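Local coordinates for VgrG protein (Vibrio cholerae, PDB 4DTH) that probably uses ATP and magnesium to cross-link actin monomers covalently, as the actin cross-linking domain of a Vibrio cholerae VgrG toxin, at residues Gly47-Ala52 with Phe140-Thr145; Phe58-Asp63 with Val89-Tyr94; Lys182-Ser187 with Pro199-Ser204. All blocks are in the same frame, centred on the assembly; numbering follows the deposited sequence.

Contact 1: residues Gly47-Ala52 with Phe140-Thr145; sequences GYVKSA and FVIEIT
Tyr48 lays one face of its ring over the aliphatic part of Glu143, two residues facing each other across an antiparallel pair of beta strands. The arrangement illustrates how cross-strand neighbours fit their rotamers to one another. Tyr48 and Glu143 form a hydrogen-bonded pair, closed by Tyr48 N to Glu143 O and Glu143 N to Tyr48 O, and Lys50 with Val141 repeats the pattern two residues on. The first torsion of Tyr48, 65°, sets CG in the crowded position between backbone N and carbonyl carbon, from where the ring leans across to the neighbouring strand. Glu143 CB then sits 3.7 Å from the ring centroid in a CH-pi contact, while Glu143 CG lies 3.6 Å from Tyr48 CZ. At the ring's edge, in its plane, Thr145 CG2 comes to 3.8 Å from Tyr48 CE1.

The opposite face of the strand pair is apolar. Here Val49 CG2 meets Ile142 CG1 at 3.9 Å, and Val49 CG1 touches Phe140 CB; Ile142 and Phe140 also pack on helix 101-124, which covers this side.

Back on the tyrosine's face, Lys50 runs extended beyond CG beside Val141, pointing the same way, with Lys50 CE 3.9 Å from Val141 CG1. Glu143, by contrast, is bent, its chi2 of -78° turning CD out of an extended course. The two chains meet in a salt bridge of 2.9 Å between Lys50 NZ and Glu143 OE1, the ammonium nitrogen standing 36° out of the carboxylate plane.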
loop_
_atom_site.group_PDB
_atom_site.type_symbol
_atom_site.label_atom_id
_atom_site.label_comp_id
_atom_site.label_asym_id
_atom_site.label_seq_id
_atom_site.Cartn_x
_atom_site.Cartn_y
_atom_site.Cartn_z
ATOM N N GLY A 47 -15.115 -10.178 0.278
ATOM C CA GLY A 47 -16.302 -9.342 0.281
ATOM C C GLY A 47 -15.997 -7.865 0.250
ATOM O O GLY A 47 -14.835 -7.455 0.169
ATOM N N TYR A 48 -17.050 -7.064 0.325
ATOM C CA TYR A 48 -16.934 -5.616 0.370
ATOM C C TYR A 48 -18.154 -4.984 0.999
ATOM O O TYR A 48 -19.219 -5.616 1.111
ATOM C CB TYR A 48 -16.602 -4.998 -1.016
ATOM C CG TYR A 48 -17.679 -5.160 -2.066
ATOM C CD1 TYR A 48 -17.768 -6.321 -2.829
ATOM C CD2 TYR A 48 -18.565 -4.124 -2.350
ATOM C CE1 TYR A 48 -18.730 -6.460 -3.828
ATOM C CE2 TYR A 48 -19.536 -4.253 -3.343
ATOM C CZ TYR A 48 -19.607 -5.420 -4.087
ATOM O OH TYR A 48 -20.556 -5.562 -5.068
ATOM N N VAL A 49 -17.979 -3.747 1.457
ATOM C CA VAL A 49 -19.053 -2.963 2.045
ATOM C C VAL A 49 -19.265 -1.764 1.154
ATOM O O VAL A 49 -18.295 -1.106 0.755
ATOM C CB VAL A 49 -18.783 -2.583 3.527
ATOM C CG1 VAL A 49 -19.735 -1.491 4.026
ATOM C CG2 VAL A 49 -18.878 -3.816 4.417
ATOM N N LYS A 50 -20.531 -1.502 0.811
ATOM C CA LYS A 50 -20.880 -0.358 -0.011
ATOM C C LYS A 50 -21.940 0.485 0.694
ATOM O O LYS A 50 -22.584 0.015 1.639
ATOM C CB LYS A 50 -21.348 -0.813 -1.417
ATOM C CG LYS A 50 -22.648 -1.623 -1.435
ATOM C CD LYS A 50 -22.984 -2.146 -2.822
ATOM C CE LYS A 50 -24.300 -2.891 -2.817
ATOM N NZ LYS A 50 -24.581 -3.553 -4.121
ATOM N N SER A 51 -22.154 1.718 0.221
ATOM C CA SER A 51 -23.233 2.537 0.767
ATOM C C SER A 51 -24.521 1.987 0.140
ATOM O O SER A 51 -24.451 1.291 -0.883
ATOM C CB SER A 51 -23.046 4.000 0.377
ATOM O OG SER A 51 -23.173 4.154 -1.027
ATOM N N ALA A 52 -25.687 2.299 0.727
ATOM C CA ALA A 52 -26.982 1.878 0.174
ATOM C C ALA A 52 -27.174 2.423 -1.257
ATOM O O ALA A 52 -27.826 1.780 -2.077
ATOM C CB ALA A 52 -28.107 2.365 1.062
ATOM N N PHE A 140 -25.365 1.038 5.192
ATOM C CA PHE A 140 -24.343 0.144 4.654
ATOM C C PHE A 140 -24.825 -1.233 4.263
ATOM O O PHE A 140 -25.743 -1.780 4.878
ATOM C CB PHE A 140 -23.168 0.033 5.652
ATOM C CG PHE A 140 -22.741 1.359 6.239
ATOM C CD1 PHE A 140 -22.239 2.370 5.423
ATOM C CD2 PHE A 140 -22.851 1.602 7.602
ATOM C CE1 PHE A 140 -21.875 3.608 5.959
ATOM C CE2 PHE A 140 -22.462 2.833 8.143
ATOM C CZ PHE A 140 -21.963 3.823 7.317
ATOM N N VAL A 141 -24.195 -1.791 3.227
ATOM C CA VAL A 141 -24.532 -3.098 2.667
ATOM C C VAL A 141 -23.272 -3.948 2.540
ATOM O O VAL A 141 -22.276 -3.490 1.976
ATOM C CB VAL A 141 -25.248 -2.958 1.284
ATOM C CG1 VAL A 141 -25.482 -4.320 0.632
ATOM C CG2 VAL A 141 -26.557 -2.181 1.390
ATOM N N ILE A 142 -23.327 -5.188 3.053
ATOM C CA ILE A 142 -22.242 -6.152 2.909
ATOM C C ILE A 142 -22.555 -6.993 1.686
ATOM O O ILE A 142 -23.668 -7.504 1.557
ATOM C CB ILE A 142 -22.082 -7.095 4.151
ATOM C CG1 ILE A 142 -21.746 -6.322 5.435
ATOM C CG2 ILE A 142 -21.032 -8.184 3.881
ATOM C CD1 ILE A 142 -21.902 -7.190 6.769
ATOM N N GLU A 143 -21.566 -7.166 0.819
ATOM C CA GLU A 143 -21.640 -8.052 -0.333
ATOM C C GLU A 143 -20.559 -9.104 -0.093
ATOM O O GLU A 143 -19.443 -8.747 0.293
ATOM C CB GLU A 143 -21.357 -7.298 -1.641
ATOM C CG GLU A 143 -22.449 -6.323 -2.048
ATOM C CD GLU A 143 -23.685 -6.919 -2.697
ATOM O OE1 GLU A 143 -24.654 -6.156 -2.905
ATOM O OE2 GLU A 143 -23.696 -8.137 -2.996
ATOM N N ILE A 144 -20.895 -10.391 -0.262
ATOM C CA ILE A 144 -19.947 -11.496 -0.075
ATOM C C ILE A 144 -19.547 -12.034 -1.443
ATOM O O ILE A 144 -20.403 -12.511 -2.190
ATOM C CB ILE A 144 -20.515 -12.611 0.869
ATOM C CG1 ILE A 144 -20.800 -12.072 2.299
ATOM C CG2 ILE A 144 -19.613 -13.870 0.889
ATOM C CD1 ILE A 144 -19.574 -11.468 3.052
ATOM N N THR A 145 -18.256 -11.965 -1.764
ATOM C CA THR A 145 -17.740 -12.425 -3.062
ATOM C C THR A 145 -17.137 -13.816 -2.996
ATOM O O THR A 145 -17.059 -14.495 -4.021
ATOM C CB THR A 145 -16.851 -11.376 -3.697
ATOM O OG1 THR A 145 -15.750 -11.147 -2.828
ATOM C CG2 THR A 145 -17.609 -10.076 -3.971
#

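Contact 2: residues Phe58-Asp63 with Val89-Tyr94; sequences FMLTKD and VELVSY. With ATP (adenosine-5'-triphosphate), chain B.
Glu90 O is gripped twice by Thr61, through Thr61 N at 3.1 Å and through Thr61 OG1 at 2.8 Å, the two donors reaching it from opposite faces of the carbonyl plane. The hydroxyl adds a side-chain bond to an ordinary antiparallel hydrogen-bonded pair, whose return bond runs from Glu90 N to Thr61 O. Having given its proton to that carbonyl, Thr61 OG1 accepts from a water at 2.8 Å; the same water donates to Glu90 OE1 at 2.6 Å, so backbone, hydroxyl and carboxylate of one residue pair are linked in a chain.

Beside them the carboxylates of Asp63 and Glu90 stack with planes 10° apart, Asp63 OD2 only 3.8 Å from Glu90 OE2. A second water lies within bonding distance of Asp63 OD1 and Glu90 OE2, though it has more acceptors nearby than protons to give. Glu90 binds magnesium together with Glu28, and the metal would offset some of this gathered negative charge.

Further along, Met59 and Val92 form the next hydrogen-bonded pair. Met59 SD makes an oblique Met-aromatic contact with Tyr94, 5.0 Å from the ring centroid, and the tyrosine's hydroxyl bonds outside to Pro14 O. On the other face Phe58 lies alongside Leu91 and packs on helix 101-124.

The nucleotide is held by the backbone: ATP O2' donates to Ser93 O at 2.6 Å. Ser93 OG accepts from Ile27 N, and Val92 CG1 touches ATP C3' at 3.6 Å. This beta-sheet floor, carrying a metal-binding glutamate at one end and a backbone carbonyl that accepts the ribose hydroxyl at the other, forms part of the ATP-magnesium site.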
loop_
_atom_site.group_PDB
_atom_site.type_symbol
_atom_site.label_atom_id
_atom_site.label_comp_id
_atom_site.label_asym_id
_atom_site.label_seq_id
_atom_site.Cartn_x
_atom_site.Cartn_y
_atom_site.Cartn_z
ATOM N N PHE A 58 -15.180 -0.129 1.132
ATOM C CA PHE A 58 -13.991 -0.901 1.486
ATOM C C PHE A 58 -14.133 -2.378 1.202
ATOM O O PHE A 58 -15.248 -2.905 1.133
ATOM C CB PHE A 58 -13.540 -0.651 2.939
ATOM C CG PHE A 58 -14.506 -1.122 4.000
ATOM C CD1 PHE A 58 -14.455 -2.428 4.476
ATOM C CD2 PHE A 58 -15.426 -0.245 4.561
ATOM C CE1 PHE A 58 -15.348 -2.865 5.459
ATOM C CE2 PHE A 58 -16.306 -0.675 5.555
ATOM C CZ PHE A 58 -16.251 -1.979 6.013
ATOM N N MET A 59 -12.998 -3.053 1.075
ATOM C CA MET A 59 -12.964 -4.487 0.834
ATOM C C MET A 59 -12.703 -5.235 2.132
ATOM O O MET A 59 -11.997 -4.740 3.009
ATOM C CB MET A 59 -11.830 -4.829 -0.154
ATOM C CG MET A 59 -12.013 -4.257 -1.538
ATOM S SD MET A 59 -10.527 -4.614 -2.482
ATOM C CE MET A 59 -10.919 -3.889 -4.028
ATOM N N LEU A 60 -13.219 -6.458 2.219
ATOM C CA LEU A 60 -12.940 -7.365 3.332
ATOM C C LEU A 60 -11.887 -8.321 2.805
ATOM O O LEU A 60 -12.116 -9.003 1.796
ATOM C CB LEU A 60 -14.208 -8.132 3.744
ATOM C CG LEU A 60 -15.126 -7.406 4.732
ATOM C CD1 LEU A 60 -15.992 -6.385 4.039
ATOM C CD2 LEU A 60 -16.000 -8.394 5.443
ATOM N N THR A 61 -10.707 -8.326 3.431
ATOM C CA THR A 61 -9.610 -9.160 2.956
ATOM C C THR A 61 -8.977 -9.990 4.060
ATOM O O THR A 61 -9.028 -9.614 5.238
ATOM C CB THR A 61 -8.489 -8.297 2.281
ATOM O OG1 THR A 61 -7.761 -7.570 3.276
ATOM C CG2 THR A 61 -9.009 -7.328 1.209
ATOM N N LYS A 62 -8.308 -11.081 3.663
ATOM C CA LYS A 62 -7.463 -11.845 4.568
ATOM C C LYS A 62 -6.109 -11.120 4.541
ATOM O O LYS A 62 -5.747 -10.511 3.527
ATOM C CB LYS A 62 -7.332 -13.327 4.156
ATOM C CG LYS A 62 -6.823 -13.596 2.737
ATOM C CD LYS A 62 -6.439 -15.067 2.568
ATOM C CE LYS A 62 -6.158 -15.395 1.126
ATOM N NZ LYS A 62 -5.583 -16.759 0.958
ATOM N N ASP A 63 -5.381 -11.155 5.649
ATOM C CA ASP A 63 -4.117 -10.434 5.717
ATOM C C ASP A 63 -2.972 -11.336 6.186
ATOM O O ASP A 63 -2.347 -11.990 5.350
ATOM C CB ASP A 63 -4.303 -9.171 6.591
ATOM C CG ASP A 63 -3.129 -8.212 6.730
ATOM O OD1 ASP A 63 -2.180 -8.297 5.916
ATOM O OD2 ASP A 63 -3.176 -7.358 7.639
ATOM N N VAL A 89 -8.086 -10.284 9.553
ATOM C CA VAL A 89 -8.948 -9.582 8.612
ATOM C C VAL A 89 -8.462 -8.148 8.495
ATOM O O VAL A 89 -8.256 -7.466 9.503
ATOM C CB VAL A 89 -10.445 -9.646 9.007
ATOM C CG1 VAL A 89 -11.286 -8.678 8.174
ATOM C CG2 VAL A 89 -10.989 -11.065 8.888
ATOM N N GLU A 90 -8.299 -7.683 7.256
ATOM C CA GLU A 90 -7.905 -6.311 7.005
ATOM C C GLU A 90 -8.956 -5.629 6.137
ATOM O O GLU A 90 -9.336 -6.162 5.089
ATOM C CB GLU A 90 -6.526 -6.257 6.349
ATOM C CG GLU A 90 -6.027 -4.836 6.127
ATOM C CD GLU A 90 -4.698 -4.780 5.410
ATOM O OE1 GLU A 90 -4.553 -5.472 4.376
ATOM O OE2 GLU A 90 -3.811 -4.025 5.863
ATOM N N LEU A 91 -9.423 -4.462 6.582
ATOM C CA LEU A 91 -10.403 -3.661 5.842
ATOM C C LEU A 91 -9.607 -2.665 5.012
ATOM O O LEU A 91 -8.771 -1.934 5.552
ATOM C CB LEU A 91 -11.409 -2.959 6.776
ATOM C CG LEU A 91 -12.132 -3.842 7.821
ATOM C CD1 LEU A 91 -13.200 -3.048 8.544
ATOM C CD2 LEU A 91 -12.734 -5.100 7.183
ATOM N N VAL A 92 -9.792 -2.724 3.684
ATOM C CA VAL A 92 -9.010 -1.924 2.722
ATOM C C VAL A 92 -9.961 -1.003 1.969
ATOM O O VAL A 92 -10.799 -1.479 1.202
ATOM C CB VAL A 92 -8.198 -2.851 1.763
ATOM C CG1 VAL A 92 -7.393 -2.030 0.758
ATOM C CG2 VAL A 92 -7.276 -3.788 2.542
ATOM N N SER A 93 -9.859 0.311 2.197
ATOM C CA SER A 93 -10.799 1.219 1.546
ATOM C C SER A 93 -10.616 1.326 0.042
ATOM O O SER A 93 -9.510 1.117 -0.469
ATOM C CB SER A 93 -10.740 2.613 2.170
ATOM O OG SER A 93 -9.582 3.332 1.766
ATOM N N TYR A 94 -11.711 1.653 -0.660
ATOM C CA TYR A 94 -11.669 2.035 -2.067
ATOM C C TYR A 94 -11.184 3.484 -1.977
ATOM O O TYR A 94 -11.700 4.238 -1.139
ATOM C CB TYR A 94 -13.063 1.958 -2.710
ATOM C CG TYR A 94 -13.422 0.536 -3.080
ATOM C CD1 TYR A 94 -13.964 -0.335 -2.136
ATOM C CD2 TYR A 94 -13.146 0.034 -4.348
ATOM C CE1 TYR A 94 -14.259 -1.657 -2.457
ATOM C CE2 TYR A 94 -13.434 -1.290 -4.681
ATOM C CZ TYR A 94 -13.997 -2.131 -3.731
ATOM O OH TYR A 94 -14.274 -3.442 -4.034
HETATM P PG ATP B . 1.504 -4.508 -0.711
HETATM O O1G ATP B . 2.051 -3.379 0.103
HETATM O O2G ATP B . 2.200 -4.602 -2.040
HETATM O O3G ATP B . 1.636 -5.830 -0.011
HETATM P PB ATP B . -1.193 -4.807 -1.680
HETATM O O1B ATP B . -0.750 -5.293 -3.003
HETATM O O2B ATP B . -1.719 -5.980 -0.889
HETATM O O3B ATP B . -0.047 -4.188 -0.955
HETATM P PA ATP B . -2.531 -2.584 -2.810
HETATM O O1A ATP B . -1.378 -2.537 -3.734
HETATM O O2A ATP B . -3.786 -2.839 -3.649
HETATM O O3A ATP B . -2.348 -3.708 -1.851
HETATM O "O5'" ATP B . -2.622 -1.185 -2.029
HETATM C "C5'" ATP B . -3.832 -0.954 -1.288
HETATM C "C4'" ATP B . -3.894 0.436 -0.712
HETATM O "O4'" ATP B . -3.732 1.424 -1.770
HETATM C "C3'" ATP B . -5.235 0.765 -0.055
HETATM O "O3'" ATP B . -5.093 1.626 1.073
HETATM C "C2'" ATP B . -5.983 1.444 -1.194
HETATM O "O2'" ATP B . -7.111 2.196 -0.778
HETATM C "C1'" ATP B . -4.858 2.289 -1.756
HETATM N N9 ATP B . -5.065 2.847 -3.095
HETATM C C8 ATP B . -5.314 2.156 -4.250
HETATM N N7 ATP B . -5.445 2.926 -5.303
HETATM C C5 ATP B . -5.274 4.211 -4.806
HETATM C C6 ATP B . -5.279 5.483 -5.413
HETATM N N6 ATP B . -5.475 5.687 -6.722
HETATM N N1 ATP B . -5.055 6.557 -4.621
HETATM C C2 ATP B . -4.840 6.366 -3.316
HETATM N N3 ATP B . -4.808 5.224 -2.634
HETATM C C4 ATP B . -5.038 4.170 -3.438
HETATM O O HOH W 1 -4.988 -7.522 2.830
HETATM O O HOH W 2 -1.534 -5.483 4.737
#

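Contact 3: residues Lys182-Ser187 with Pro199-Ser204; sequences KGFGTS and PWYQKS
One water molecule ties Phe184 to Tyr201, donating to Phe184 O and accepting from Tyr201 OH, each at 2.7 Å. It joins a type II beta turn, Gly183 to Thr186, to the loop that follows helix 190-196, and the example shows a tight turn packed against a neighbouring loop by aromatic rings. Within the turn Gly183 O accepts both Thr186 N and Thr186 OG1, the latter at 2.7 Å, so the threonine hydroxyl reinforces the bond that closes it. Gly185 sits at the third position with the positive phi that this turn type requires, and its CA lies 3.4 Å from Tyr201 OH.

The rings themselves form a T-shaped, edge-to-face pair. Phe184 presents its edge, CE1 standing over the centre of the Tyr201 ring; the centroids are 5.0 Å apart and the planes make 78°. Tyr201 points its CB toward the turn, and CG continues anti to the backbone N (chi1 -179°), while Phe184 comes past it in the opposite direction. The other face of the tyrosine is met near its rim by Lys203 N. Trp200 adds a looser apolar touch, its CH2 lying 4.2 Å from Phe184 CZ, and its NE1 is satisfied elsewhere by Ile277 O.

Glu196 in helix 190-196 makes a second connection: one carboxylate oxygen takes Gly185 N and the other bonds Ser187 OG, binding the turn to the helix that separates the two segments in sequence. At the exposed margin the Lys203 chain, bent at chi2 and chi4, brings CE to 3.6 Å from Ser187 OG and 3.8 Å from Gly185 O, an oxygen bonded by Lys206 NZ.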
loop_
_atom_site.group_PDB
_atom_site.type_symbol
_atom_site.label_atom_id
_atom_site.label_comp_id
_atom_site.label_asym_id
_atom_site.label_seq_id
_atom_site.Cartn_x
_atom_site.Cartn_y
_atom_site.Cartn_z
ATOM N N LYS A 182 4.061 14.654 -11.701
ATOM C CA LYS A 182 4.653 15.951 -12.033
ATOM C C LYS A 182 4.697 16.924 -10.838
ATOM O O LYS A 182 5.389 17.943 -10.898
ATOM C CB LYS A 182 3.963 16.576 -13.257
ATOM C CG LYS A 182 2.537 17.047 -13.004
ATOM C CD LYS A 182 1.979 17.786 -14.204
ATOM C CE LYS A 182 0.648 18.389 -13.860
ATOM N NZ LYS A 182 -0.080 18.877 -15.057
ATOM N N GLY A 183 3.967 16.605 -9.775
ATOM C CA GLY A 183 3.921 17.453 -8.588
ATOM C C GLY A 183 5.001 17.179 -7.563
ATOM O O GLY A 183 5.293 18.048 -6.737
ATOM N N PHE A 184 5.577 15.962 -7.574
ATOM C CA PHE A 184 6.592 15.582 -6.585
ATOM C C PHE A 184 7.872 16.406 -6.732
ATOM O O PHE A 184 8.603 16.252 -7.706
ATOM C CB PHE A 184 6.886 14.077 -6.618
ATOM C CG PHE A 184 7.345 13.542 -5.283
ATOM C CD1 PHE A 184 8.594 13.876 -4.770
ATOM C CD2 PHE A 184 6.537 12.680 -4.545
ATOM C CE1 PHE A 184 9.013 13.388 -3.529
ATOM C CE2 PHE A 184 6.956 12.197 -3.306
ATOM C CZ PHE A 184 8.192 12.545 -2.808
ATOM N N GLY A 185 8.110 17.252 -5.736
ATOM C CA GLY A 185 9.240 18.174 -5.690
ATOM C C GLY A 185 8.809 19.623 -5.829
ATOM O O GLY A 185 9.608 20.529 -5.581
ATOM N N THR A 186 7.531 19.862 -6.221
ATOM C CA THR A 186 7.014 21.232 -6.392
ATOM C C THR A 186 6.568 21.875 -5.073
ATOM O O THR A 186 6.396 23.097 -5.032
ATOM C CB THR A 186 5.906 21.311 -7.461
ATOM O OG1 THR A 186 4.733 20.649 -6.976
ATOM C CG2 THR A 186 6.339 20.761 -8.823
ATOM N N SER A 187 6.331 21.058 -4.008
ATOM C CA SER A 187 5.885 21.510 -2.674
ATOM C C SER A 187 4.588 22.362 -2.745
ATOM O O SER A 187 4.319 23.150 -1.836
ATOM C CB SER A 187 6.987 22.315 -1.974
ATOM O OG SER A 187 8.304 21.859 -2.241
ATOM N N PRO A 199 12.268 10.910 4.747
ATOM C CA PRO A 199 13.723 11.047 4.995
ATOM C C PRO A 199 14.605 10.694 3.804
ATOM O O PRO A 199 15.666 11.295 3.624
ATOM C CB PRO A 199 13.981 10.107 6.175
ATOM C CG PRO A 199 12.661 9.883 6.799
ATOM C CD PRO A 199 11.639 9.987 5.711
ATOM N N TRP A 200 14.147 9.738 2.975
ATOM C CA TRP A 200 14.885 9.302 1.790
ATOM C C TRP A 200 14.887 10.321 0.662
ATOM O O TRP A 200 15.746 10.237 -0.211
ATOM C CB TRP A 200 14.370 7.944 1.294
ATOM C CG TRP A 200 12.896 7.898 1.007
ATOM C CD1 TRP A 200 11.919 7.417 1.828
ATOM C CD2 TRP A 200 12.240 8.332 -0.193
ATOM N NE1 TRP A 200 10.691 7.530 1.218
ATOM C CE2 TRP A 200 10.856 8.097 -0.020
ATOM C CE3 TRP A 200 12.684 8.901 -1.401
ATOM C CZ2 TRP A 200 9.913 8.420 -1.006
ATOM C CZ3 TRP A 200 11.749 9.222 -2.374
ATOM C CH2 TRP A 200 10.382 8.987 -2.172
ATOM N N TYR A 201 13.904 11.243 0.635
ATOM C CA TYR A 201 13.839 12.236 -0.435
ATOM C C TYR A 201 14.849 13.350 -0.227
ATOM O O TYR A 201 14.813 14.036 0.799
ATOM C CB TYR A 201 12.422 12.800 -0.624
ATOM C CG TYR A 201 12.334 13.807 -1.752
ATOM C CD1 TYR A 201 12.545 13.424 -3.076
ATOM C CD2 TYR A 201 12.061 15.146 -1.496
ATOM C CE1 TYR A 201 12.468 14.350 -4.117
ATOM C CE2 TYR A 201 11.966 16.076 -2.530
ATOM C CZ TYR A 201 12.173 15.674 -3.838
ATOM O OH TYR A 201 12.108 16.599 -4.848
ATOM N N GLN A 202 15.740 13.533 -1.208
ATOM C CA GLN A 202 16.800 14.541 -1.138
ATOM C C GLN A 202 16.505 15.711 -2.052
ATOM O O GLN A 202 16.879 15.711 -3.229
ATOM C CB GLN A 202 18.168 13.907 -1.422
ATOM C CG GLN A 202 18.459 12.721 -0.510
ATOM C CD GLN A 202 19.873 12.235 -0.666
ATOM O OE1 GLN A 202 20.826 13.009 -0.568
ATOM N NE2 GLN A 202 20.042 10.938 -0.866
ATOM N N LYS A 203 15.800 16.710 -1.514
ATOM C CA LYS A 203 15.425 17.880 -2.292
ATOM C C LYS A 203 16.610 18.651 -2.909
ATOM O O LYS A 203 16.443 19.265 -3.965
ATOM C CB LYS A 203 14.507 18.783 -1.487
ATOM C CG LYS A 203 13.874 19.862 -2.329
ATOM C CD LYS A 203 12.367 19.905 -2.130
ATOM C CE LYS A 203 11.813 21.246 -2.542
ATOM N NZ LYS A 203 12.363 22.376 -1.752
ATOM N N SER A 204 17.810 18.539 -2.296
ATOM C CA SER A 204 19.029 19.187 -2.795
ATOM C C SER A 204 19.393 18.711 -4.212
ATOM O O SER A 204 20.069 19.433 -4.952
ATOM C CB SER A 204 20.193 18.957 -1.836
ATOM O OG SER A 204 20.566 17.593 -1.767
HETATM O O HOH W 3 11.186 15.558 -7.126
#

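In the fold
Contacts 1 and 2 belong to one continuous piece of sheet: strand 45-51 pairs with 140-144 on one side and with 56-68 on the other, where Gly47 O meets Leu60 N and Val49 N meets Phe58 O. Contact 1 is the more peripheral, and its polar face carries a salt bridge and a ring packed on a side chain. Contact 2, deeper, is almost wholly buried and directs some of its polar groups to waters, magnesium and ATP. Contact 3, across the chain's centre and about 29 Å from contact 1 between nearest atoms, is also buried, with an exposed lysine at its edge; lacking strand pairing, it joins two loops through aromatic rings and a water bridge.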